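Local coordinates for protein transcriptional regulator (Bacillus subtilis, PDB 1VI0) that represses genes of fatty acid transport and beta-oxidation as a homodimer of the TetR family whose DNA binding is inhibited by long-chain acyl-CoA, at residues Val105-Leu108 and Glu109-Ser113; Glu116-Gln119 and Lys120-Ile124; Lys175-Leu178 and Val179-Ser182. All blocks are in the same frame, centred on the assembly; numbering follows the deposited sequence.

All three contacts are local ones within the all-helical C-terminal ligand-binding region of this TetR-family repressor, and they follow one another along the chain. Contact 1 ends helix 100-109 and runs into the loop behind it; contact 2 is the first part of the next helix, 115-141. Their centres lie about 11 Å apart, they touch through Q112 and R118, and both meet the bound dodecyl-CoA and the second subunit. Contact 3 sits in the loop between helices 151-171 and 182-191, its centre about 21 Å from that of contact 1 and about 29 Å from that of contact 2, across the chain's centre from the latter. The first two therefore join ligand pocket to dimer interface, while the third, a surface loop, also touches the second subunit through L181.

Contact 1 (Val105-Leu108 and Glu109-Ser113); sequences VTQL and ELRQS. With DCC (dodecyl-coa), chain C.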
loop_
_atom_site.group_PDB
_atom_site.type_symbol
_atom_site.label_atom_id
_atom_site.label_comp_id
_atom_site.label_asym_id
_atom_site.label_seq_id
_atom_site.Cartn_x
_atom_site.Cartn_y
_atom_site.Cartn_z
ATOM N N VAL A 105 11.240 5.367 -4.713
ATOM C CA VAL A 105 10.284 6.437 -5.079
ATOM C C VAL A 105 8.867 5.896 -5.135
ATOM O O VAL A 105 7.987 6.406 -4.427
ATOM C CB VAL A 105 10.699 7.172 -6.329
ATOM C CG1 VAL A 105 9.546 8.079 -6.862
ATOM C CG2 VAL A 105 11.951 8.036 -6.151
ATOM N N THR A 106 8.614 4.770 -5.831
ATOM C CA THR A 106 7.303 4.213 -6.002
ATOM C C THR A 106 6.727 3.649 -4.717
ATOM O O THR A 106 5.531 3.820 -4.487
ATOM C CB THR A 106 7.190 3.190 -7.142
ATOM O OG1 THR A 106 8.022 2.057 -6.794
ATOM C CG2 THR A 106 7.672 3.758 -8.485
ATOM N N GLN A 107 7.530 2.975 -3.868
ATOM C CA GLN A 107 7.031 2.342 -2.686
ATOM C C GLN A 107 6.964 3.212 -1.443
ATOM O O GLN A 107 6.182 2.921 -0.516
ATOM C CB GLN A 107 7.835 1.072 -2.374
ATOM C CG GLN A 107 7.832 0.096 -3.537
ATOM C CD GLN A 107 6.503 -0.139 -4.203
ATOM O OE1 GLN A 107 6.293 0.318 -5.320
ATOM N NE2 GLN A 107 5.578 -0.868 -3.607
ATOM N N LEU A 108 7.770 4.274 -1.457
ATOM C CA LEU A 108 7.835 5.163 -0.321
ATOM C C LEU A 108 7.542 6.611 -0.673
ATOM O O LEU A 108 6.534 7.148 -0.157
ATOM C CB LEU A 108 9.228 5.099 0.336
ATOM C CG LEU A 108 9.452 4.228 1.554
ATOM C CD1 LEU A 108 8.405 3.188 1.818
ATOM C CD2 LEU A 108 10.860 3.571 1.486
ATOM N N GLU A 109 8.336 7.221 -1.541
ATOM C CA GLU A 109 8.213 8.666 -1.786
ATOM C C GLU A 109 6.985 9.166 -2.468
ATOM O O GLU A 109 6.547 10.311 -2.241
ATOM C CB GLU A 109 9.510 9.175 -2.441
ATOM C CG GLU A 109 10.748 8.816 -1.599
ATOM C CD GLU A 109 10.727 9.394 -0.211
ATOM O OE1 GLU A 109 10.015 10.421 0.056
ATOM O OE2 GLU A 109 11.400 8.834 0.663
ATOM N N LEU A 110 6.344 8.439 -3.358
ATOM C CA LEU A 110 5.120 8.845 -4.000
ATOM C C LEU A 110 3.918 8.678 -3.094
ATOM O O LEU A 110 2.816 9.134 -3.474
ATOM C CB LEU A 110 4.919 8.020 -5.283
ATOM C CG LEU A 110 5.439 8.627 -6.569
ATOM C CD1 LEU A 110 5.544 7.585 -7.686
ATOM C CD2 LEU A 110 4.629 9.819 -7.011
ATOM N N ARG A 111 4.024 8.093 -1.919
ATOM C CA ARG A 111 2.922 7.787 -1.027
ATOM C C ARG A 111 2.605 8.961 -0.084
ATOM O O ARG A 111 2.644 8.797 1.145
ATOM C CB ARG A 111 3.240 6.535 -0.192
ATOM C CG ARG A 111 3.846 5.379 -0.989
ATOM C CD ARG A 111 2.873 4.301 -1.394
ATOM N NE ARG A 111 3.363 3.494 -2.512
ATOM C CZ ARG A 111 3.012 2.269 -2.839
ATOM N NH1 ARG A 111 2.119 1.600 -2.115
ATOM N NH2 ARG A 111 3.529 1.687 -3.917
ATOM N N GLN A 112 2.443 10.120 -0.692
ATOM C CA GLN A 112 2.193 11.361 0.054
ATOM C C GLN A 112 0.792 11.258 0.656
ATOM O O GLN A 112 -0.096 10.695 0.008
ATOM C CB GLN A 112 2.363 12.550 -0.875
ATOM C CG GLN A 112 3.796 12.696 -1.419
ATOM C CD GLN A 112 4.802 12.919 -0.299
ATOM O OE1 GLN A 112 4.573 13.709 0.627
ATOM N NE2 GLN A 112 5.921 12.205 -0.336
ATOM N N SER A 113 0.642 11.705 1.906
ATOM C CA SER A 113 -0.631 11.603 2.590
ATOM C C SER A 113 -1.424 12.890 2.469
ATOM O O SER A 113 -2.640 12.920 2.688
ATOM C CB SER A 113 -0.443 11.224 4.064
ATOM O OG SER A 113 0.279 12.266 4.713
HETATM C C2 DCC C . -17.464 -0.935 -4.263
HETATM C C4 DCC C . -16.029 0.590 -5.074
HETATM C C5 DCC C . -14.942 -0.244 -4.947
HETATM C C6 DCC C . -15.223 -1.506 -4.379
HETATM C C8 DCC C . -14.210 1.554 -5.788
HETATM C C10 DCC C . 4.865 1.941 -12.253
HETATM C C11 DCC C . 6.277 2.452 -12.588
HETATM C C12 DCC C . 6.372 3.972 -12.685
HETATM N N9 DCC C . -15.555 1.759 -5.596
HETATM N N7 DCC C . -13.791 0.381 -5.381
HETATM N N3 DCC C . -17.312 0.298 -4.772
HETATM N N1 DCC C . -16.494 -1.859 -4.091
HETATM N N6 DCC C . -14.246 -2.388 -4.163
HETATM C "C1'" DCC C . -16.412 2.920 -6.034
HETATM C "C2'" DCC C . -15.783 4.303 -5.758
HETATM O "O2'" DCC C . -16.361 4.763 -4.507
HETATM C "C3'" DCC C . -16.417 5.155 -6.908
HETATM O "O3'" DCC C . -17.846 5.325 -6.606
HETATM C "C4'" DCC C . -16.316 4.105 -8.085
HETATM O "O4'" DCC C . -16.410 2.821 -7.467
HETATM C "C5'" DCC C . -15.063 4.324 -8.901
HETATM O "O5'" DCC C . -13.852 4.400 -8.094
HETATM P P1 DCC C . -12.521 3.599 -8.447
HETATM O O11 DCC C . -11.515 3.941 -7.465
HETATM O O12 DCC C . -12.901 2.098 -8.652
HETATM O O6 DCC C . -12.144 4.064 -9.879
HETATM P P2 DCC C . -11.616 5.485 -9.976
HETATM O O21 DCC C . -10.991 5.573 -11.348
HETATM O O22 DCC C . -12.670 6.427 -9.581
HETATM O O7 DCC C . -10.383 5.691 -8.941
HETATM C CPA DCC C . -9.028 5.240 -9.390
HETATM C CPB DCC C . -7.992 5.511 -8.260
HETATM C CP8 DCC C . -8.572 5.060 -6.906
HETATM C CP7 DCC C . -7.778 7.019 -8.214
HETATM C CP9 DCC C . -6.654 4.935 -8.553
HETATM O OP3 DCC C . -9.062 3.761 -6.961
HETATM C CP6 DCC C . -7.592 5.203 -5.758
HETATM O OP2 DCC C . -7.197 6.313 -5.428
HETATM N NP2 DCC C . -7.270 4.073 -5.194
HETATM C CP5 DCC C . -6.265 4.036 -4.052
HETATM C CP4 DCC C . -4.910 3.622 -4.747
HETATM C CP3 DCC C . -3.743 3.768 -3.753
HETATM O OP1 DCC C . -3.502 4.863 -3.246
HETATM N NP1 DCC C . -3.103 2.679 -3.479
HETATM C CP2 DCC C . -1.969 2.555 -2.537
HETATM C CP1 DCC C . -0.819 2.200 -3.431
HETATM S S DCC C . -0.573 3.197 -4.918
HETATM P P3 DCC C . -18.750 6.644 -6.776
HETATM O O31 DCC C . -17.944 7.800 -6.381
HETATM O O32 DCC C . -19.182 6.753 -8.178
HETATM O O33 DCC C . -19.900 6.355 -5.850
HETATM C CA1 DCC C . 0.382 4.578 -4.241
HETATM C CA2 DCC C . 1.165 5.363 -5.340
HETATM O OA1 DCC C . 0.448 4.805 -3.054
HETATM C CA3 DCC C . 2.477 4.662 -5.742
HETATM C CA4 DCC C . 2.686 4.286 -7.162
HETATM C CA5 DCC C . 2.524 2.812 -7.458
HETATM C CA6 DCC C . 3.484 2.268 -8.501
HETATM C CA7 DCC C . 2.867 1.908 -9.833
HETATM C CA8 DCC C . 3.412 0.744 -10.579
HETATM C CA9 DCC C . 4.833 0.887 -11.134
#
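The backbone leaves helix 100-109 through a wide pi-type turn, L110 N giving its hydrogen to V105 O at 2.8 Å, and R111 N then reaches back to L108 O before R111 centres an inverse gamma turn. This helix end belongs to the TetR-family ligand-binding region, and T106 and R111 both line the dodecyl-CoA pocket. The R111 chain, bent at chi2 (-99°), folds back over the last helical turn and grips one carbonyl side-on: NE and NH2 each bond to T106 O at 3.0 Å, with that oxygen lying in the guanidinium plane. The NE bond also lies in the carbonyl plane, whereas NH2 comes from above it. Q107 runs alongside R111, its amide plane turned 70° from the guanidinium; D163 of helix 151-171 ties the two together, by a salt bridge to R111 NH1 and a hydrogen bond from Q107 NE2. On the apolar flank V105 CG1 meets L110 CD1 at 4.1 Å, under cover of helices 9-24 and 52-75. E109 OE2 bonds to S113 of the second subunit. The ligand's thioester carbon CA1 lies over one guanidinium face of R111, offset toward its rim, with OA1 3.0 Å from R111 CD.

Contact 2 (Glu116-Gln119 and Lys120-Ile124); sequences ELRQ and KINEI. With DCC (dodecyl-coa), chain C.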
loop_
_atom_site.group_PDB
_atom_site.type_symbol
_atom_site.label_atom_id
_atom_site.label_comp_id
_atom_site.label_asym_id
_atom_site.label_seq_id
_atom_site.Cartn_x
_atom_site.Cartn_y
_atom_site.Cartn_z
ATOM N N GLU A 116 -4.770 16.561 -1.413
ATOM C CA GLU A 116 -4.822 17.150 -2.774
ATOM C C GLU A 116 -3.785 16.478 -3.655
ATOM O O GLU A 116 -4.093 15.967 -4.732
ATOM C CB GLU A 116 -4.705 18.646 -2.769
ATOM C CG GLU A 116 -3.321 19.214 -2.543
ATOM C CD GLU A 116 -2.674 19.724 -3.810
ATOM O OE1 GLU A 116 -1.570 19.261 -4.172
ATOM O OE2 GLU A 116 -3.280 20.615 -4.468
ATOM N N LEU A 117 -2.538 16.408 -3.178
ATOM C CA LEU A 117 -1.454 15.829 -3.950
ATOM C C LEU A 117 -1.649 14.341 -4.236
ATOM O O LEU A 117 -1.433 13.881 -5.363
ATOM C CB LEU A 117 -0.133 16.029 -3.211
ATOM C CG LEU A 117 1.121 15.439 -3.843
ATOM C CD1 LEU A 117 1.253 15.859 -5.301
ATOM C CD2 LEU A 117 2.359 15.835 -3.062
ATOM N N ARG A 118 -2.099 13.596 -3.237
ATOM C CA ARG A 118 -2.270 12.149 -3.417
ATOM C C ARG A 118 -3.295 11.794 -4.481
ATOM O O ARG A 118 -3.175 10.761 -5.193
ATOM C CB ARG A 118 -2.579 11.487 -2.116
ATOM C CG ARG A 118 -2.670 9.989 -2.156
ATOM C CD ARG A 118 -1.443 9.389 -2.934
ATOM N NE ARG A 118 -1.560 7.944 -2.666
ATOM C CZ ARG A 118 -1.255 7.393 -1.504
ATOM N NH1 ARG A 118 -1.490 6.082 -1.313
ATOM N NH2 ARG A 118 -0.705 8.105 -0.555
ATOM N N GLN A 119 -4.335 12.613 -4.597
ATOM C CA GLN A 119 -5.337 12.393 -5.661
ATOM C C GLN A 119 -4.719 12.555 -7.043
ATOM O O GLN A 119 -5.060 11.863 -8.001
ATOM C CB GLN A 119 -6.416 13.490 -5.572
ATOM C CG GLN A 119 -7.560 13.163 -4.633
ATOM C CD GLN A 119 -8.634 14.255 -4.788
ATOM O OE1 GLN A 119 -8.275 15.438 -4.739
ATOM N NE2 GLN A 119 -9.860 13.814 -4.988
ATOM N N LYS A 120 -3.819 13.539 -7.154
ATOM C CA LYS A 120 -3.160 13.817 -8.425
ATOM C C LYS A 120 -2.315 12.614 -8.835
ATOM O O LYS A 120 -2.448 12.108 -9.928
ATOM C CB LYS A 120 -2.301 15.076 -8.331
ATOM C CG LYS A 120 -3.118 16.262 -7.776
ATOM C CD LYS A 120 -2.272 17.536 -7.755
ATOM C CE LYS A 120 -3.097 18.656 -7.106
ATOM N NZ LYS A 120 -2.233 19.813 -6.714
ATOM N N ILE A 121 -1.567 12.090 -7.850
ATOM C CA ILE A 121 -0.738 10.906 -8.105
ATOM C C ILE A 121 -1.594 9.734 -8.486
ATOM O O ILE A 121 -1.427 9.072 -9.524
ATOM C CB ILE A 121 0.067 10.560 -6.807
ATOM C CG1 ILE A 121 1.101 11.655 -6.534
ATOM C CG2 ILE A 121 0.730 9.191 -6.990
ATOM C CD1 ILE A 121 1.456 11.817 -5.056
ATOM N N ASN A 122 -2.678 9.506 -7.706
ATOM C CA ASN A 122 -3.528 8.367 -7.926
ATOM C C ASN A 122 -4.249 8.338 -9.248
ATOM O O ASN A 122 -4.548 7.271 -9.784
ATOM C CB ASN A 122 -4.451 8.093 -6.755
ATOM C CG ASN A 122 -3.642 7.552 -5.581
ATOM O OD1 ASN A 122 -2.401 7.632 -5.519
ATOM N ND2 ASN A 122 -4.341 7.012 -4.621
ATOM N N GLU A 123 -4.532 9.508 -9.835
ATOM C CA GLU A 123 -5.160 9.580 -11.149
ATOM C C GLU A 123 -4.245 8.973 -12.212
ATOM O O GLU A 123 -4.711 8.314 -13.135
ATOM C CB GLU A 123 -5.542 11.030 -11.434
ATOM C CG GLU A 123 -6.153 11.412 -12.709
ATOM C CD GLU A 123 -7.498 10.822 -13.042
ATOM O OE1 GLU A 123 -7.675 10.347 -14.204
ATOM O OE2 GLU A 123 -8.375 10.799 -12.159
ATOM N N ILE A 124 -2.920 9.004 -12.006
ATOM C CA ILE A 124 -1.961 8.396 -12.931
ATOM C C ILE A 124 -2.003 6.861 -12.828
ATOM O O ILE A 124 -1.750 6.141 -13.800
ATOM C CB ILE A 124 -0.552 8.923 -12.691
ATOM C CG1 ILE A 124 -0.459 10.426 -13.124
ATOM C CG2 ILE A 124 0.542 8.140 -13.385
ATOM C CD1 ILE A 124 0.787 11.065 -12.494
HETATM C C2 DCC C . -17.464 -0.935 -4.263
HETATM C C4 DCC C . -16.029 0.590 -5.074
HETATM C C5 DCC C . -14.942 -0.244 -4.947
HETATM C C6 DCC C . -15.223 -1.506 -4.379
HETATM C C8 DCC C . -14.210 1.554 -5.788
HETATM C C10 DCC C . 4.865 1.941 -12.253
HETATM C C11 DCC C . 6.277 2.452 -12.588
HETATM C C12 DCC C . 6.372 3.972 -12.685
HETATM N N9 DCC C . -15.555 1.759 -5.596
HETATM N N7 DCC C . -13.791 0.381 -5.381
HETATM N N3 DCC C . -17.312 0.298 -4.772
HETATM N N1 DCC C . -16.494 -1.859 -4.091
HETATM N N6 DCC C . -14.246 -2.388 -4.163
HETATM C "C1'" DCC C . -16.412 2.920 -6.034
HETATM C "C2'" DCC C . -15.783 4.303 -5.758
HETATM O "O2'" DCC C . -16.361 4.763 -4.507
HETATM C "C3'" DCC C . -16.417 5.155 -6.908
HETATM O "O3'" DCC C . -17.846 5.325 -6.606
HETATM C "C4'" DCC C . -16.316 4.105 -8.085
HETATM O "O4'" DCC C . -16.410 2.821 -7.467
HETATM C "C5'" DCC C . -15.063 4.324 -8.901
HETATM O "O5'" DCC C . -13.852 4.400 -8.094
HETATM P P1 DCC C . -12.521 3.599 -8.447
HETATM O O11 DCC C . -11.515 3.941 -7.465
HETATM O O12 DCC C . -12.901 2.098 -8.652
HETATM O O6 DCC C . -12.144 4.064 -9.879
HETATM P P2 DCC C . -11.616 5.485 -9.976
HETATM O O21 DCC C . -10.991 5.573 -11.348
HETATM O O22 DCC C . -12.670 6.427 -9.581
HETATM O O7 DCC C . -10.383 5.691 -8.941
HETATM C CPA DCC C . -9.028 5.240 -9.390
HETATM C CPB DCC C . -7.992 5.511 -8.260
HETATM C CP8 DCC C . -8.572 5.060 -6.906
HETATM C CP7 DCC C . -7.778 7.019 -8.214
HETATM C CP9 DCC C . -6.654 4.935 -8.553
HETATM O OP3 DCC C . -9.062 3.761 -6.961
HETATM C CP6 DCC C . -7.592 5.203 -5.758
HETATM O OP2 DCC C . -7.197 6.313 -5.428
HETATM N NP2 DCC C . -7.270 4.073 -5.194
HETATM C CP5 DCC C . -6.265 4.036 -4.052
HETATM C CP4 DCC C . -4.910 3.622 -4.747
HETATM C CP3 DCC C . -3.743 3.768 -3.753
HETATM O OP1 DCC C . -3.502 4.863 -3.246
HETATM N NP1 DCC C . -3.103 2.679 -3.479
HETATM C CP2 DCC C . -1.969 2.555 -2.537
HETATM C CP1 DCC C . -0.819 2.200 -3.431
HETATM S S DCC C . -0.573 3.197 -4.918
HETATM P P3 DCC C . -18.750 6.644 -6.776
HETATM O O31 DCC C . -17.944 7.800 -6.381
HETATM O O32 DCC C . -19.182 6.753 -8.178
HETATM O O33 DCC C . -19.900 6.355 -5.850
HETATM C CA1 DCC C . 0.382 4.578 -4.241
HETATM C CA2 DCC C . 1.165 5.363 -5.340
HETATM O OA1 DCC C . 0.448 4.805 -3.054
HETATM C CA3 DCC C . 2.477 4.662 -5.742
HETATM C CA4 DCC C . 2.686 4.286 -7.162
HETATM C CA5 DCC C . 2.524 2.812 -7.458
HETATM C CA6 DCC C . 3.484 2.268 -8.501
HETATM C CA7 DCC C . 2.867 1.908 -9.833
HETATM C CA8 DCC C . 3.412 0.744 -10.579
HETATM C CA9 DCC C . 4.833 0.887 -11.134
#
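R118 and N122, one helical turn apart, cross on the buried face of helix 115-141, and R118 NE bonds to N122 OD1 at 3.0 Å. That oxygen lies at the edge of the guanidinium, in its plane, with the amide plane turned 65° from it; because OD1 is taken up by R118, ND2 can serve the ligand. N122 ND2 donates to two carbonyl oxygens of the pantetheine arm, 2.7 Å from DCC OP1 and 3.0 Å from DCC OP2; R118 NH1 adds a second bond to OP1. R118 CG stands opposite N in the first torsion (chi1 -175°), and a bend at chi2 brings the guanidinium round to N122. R118 NH2 is held by Q112 O of the preceding loop, and M171 of the second subunit packs on both residues. This i to i+4 pairing rides on alpha-helical backbone bonds such as I121 N to L117 O, in the ligand-binding region of a TetR-family regulator. Beside it L117 CG packs on I121 CD1 at 3.8 Å, against helix 52-75. The outer side faces solvent: there exposed E116 meets the extended chain of K120, whose NZ bonds to both carboxylate oxygens from their syn sides, somewhat out of the carboxylate plane, 2.6 Å from E116 OE2, and also pairs with E53.

Contact 3 (Lys175-Leu178 and Val179-Ser182); sequences KYDL and VALS
Y176 touches L181 where the chain turns from the loop after helix 151-171 into the 3-10 turn 179-181: Y176 CE1 lies 3.9 Å from L181 CD1, the two side chains crossing at about a right angle. L178 anchors the loop between F93 of helix 81-97 and V166 and W169 of helix 151-171, and W169 also meets the Y176 ring edge-to-face. D177, centre of an inverse gamma turn, can be followed outward. D177 CB faces A180 CB at 4.0 Å. With chi1 at -168° the carboxylate extends away from its own backbone N and forward over the start of the turn, D177 CG 3.5 Å from A180 CB. At the tip, D177 OD1 accepts from A180 N at 3.2 Å, an N-H that also bonds weakly to D177 O; the donor stands well above the carboxylate plane. OD1 also takes a hydrogen from a water that V179 N donates to, and OD2 rests against A180 CB. Replacing L181 with an alanine would probably cost the Y176 ring this neighbour and open a gap against L153 of the second subunit. With the carboxylate serving the first amides of the turn, directly at A180 and through water at V179, the negative charge of D177 probably stabilises their N-H dipoles.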
loop_
_atom_site.group_PDB
_atom_site.type_symbol
_atom_site.label_atom_id
_atom_site.label_comp_id
_atom_site.label_asym_id
_atom_site.label_seq_id
_atom_site.Cartn_x
_atom_site.Cartn_y
_atom_site.Cartn_z
ATOM N N LYS A 175 17.119 -6.908 -1.186
ATOM C CA LYS A 175 18.248 -7.865 -1.170
ATOM C C LYS A 175 17.962 -9.201 -1.811
ATOM O O LYS A 175 18.939 -9.950 -2.122
ATOM C CB LYS A 175 18.700 -7.999 0.277
ATOM C CG LYS A 175 17.801 -8.724 1.234
ATOM C CD LYS A 175 18.491 -8.844 2.609
ATOM C CE LYS A 175 17.494 -8.953 3.748
ATOM N NZ LYS A 175 18.214 -9.301 5.047
ATOM N N TYR A 176 16.724 -9.567 -2.085
ATOM C CA TYR A 176 16.412 -10.869 -2.727
ATOM C C TYR A 176 15.856 -10.695 -4.108
ATOM O O TYR A 176 15.517 -9.584 -4.528
ATOM C CB TYR A 176 15.605 -11.749 -1.802
ATOM C CG TYR A 176 14.295 -11.106 -1.346
ATOM C CD1 TYR A 176 13.177 -11.130 -2.188
ATOM C CD2 TYR A 176 14.188 -10.552 -0.096
ATOM C CE1 TYR A 176 11.957 -10.607 -1.717
ATOM C CE2 TYR A 176 12.975 -10.028 0.363
ATOM C CZ TYR A 176 11.864 -10.061 -0.455
ATOM O OH TYR A 176 10.682 -9.519 0.042
ATOM N N ASP A 177 15.787 -11.754 -4.909
ATOM C CA ASP A 177 15.397 -11.752 -6.283
ATOM C C ASP A 177 13.877 -11.634 -6.481
ATOM O O ASP A 177 13.154 -12.588 -6.770
ATOM C CB ASP A 177 15.894 -13.058 -6.967
ATOM C CG ASP A 177 15.787 -13.022 -8.440
ATOM O OD1 ASP A 177 15.079 -12.188 -9.074
ATOM O OD2 ASP A 177 16.367 -13.970 -9.074
ATOM N N LEU A 178 13.399 -10.371 -6.439
ATOM C CA LEU A 178 11.947 -10.137 -6.622
ATOM C C LEU A 178 11.377 -10.816 -7.845
ATOM O O LEU A 178 10.306 -11.430 -7.815
ATOM C CB LEU A 178 11.760 -8.589 -6.726
ATOM C CG LEU A 178 10.297 -8.158 -6.971
ATOM C CD1 LEU A 178 9.449 -8.532 -5.803
ATOM C CD2 LEU A 178 10.285 -6.635 -7.211
ATOM N N VAL A 179 12.023 -10.635 -8.983
ATOM C CA VAL A 179 11.550 -11.094 -10.285
ATOM C C VAL A 179 11.232 -12.582 -10.307
ATOM O O VAL A 179 10.267 -13.049 -10.870
ATOM C CB VAL A 179 12.515 -10.703 -11.386
ATOM C CG1 VAL A 179 12.174 -11.334 -12.730
ATOM C CG2 VAL A 179 12.456 -9.144 -11.531
ATOM N N ALA A 180 12.084 -13.331 -9.596
ATOM C CA ALA A 180 11.942 -14.815 -9.481
ATOM C C ALA A 180 10.687 -15.239 -8.775
ATOM O O ALA A 180 10.303 -16.439 -8.705
ATOM C CB ALA A 180 13.211 -15.349 -8.819
ATOM N N LEU A 181 10.021 -14.306 -8.050
ATOM C CA LEU A 181 8.794 -14.630 -7.348
ATOM C C LEU A 181 7.550 -14.428 -8.242
ATOM O O LEU A 181 6.449 -14.781 -7.753
ATOM C CB LEU A 181 8.624 -13.772 -6.099
ATOM C CG LEU A 181 9.735 -13.701 -5.084
ATOM C CD1 LEU A 181 9.502 -12.767 -3.920
ATOM C CD2 LEU A 181 9.967 -15.133 -4.555
ATOM N N SER A 182 7.734 -13.870 -9.415
ATOM C CA SER A 182 6.614 -13.616 -10.336
ATOM C C SER A 182 5.619 -14.720 -10.454
ATOM O O SER A 182 4.365 -14.576 -10.313
ATOM C CB SER A 182 7.159 -13.259 -11.755
ATOM O OG SER A 182 7.894 -12.065 -11.687
HETATM O O HOH W 1 14.893 -9.443 -9.212
#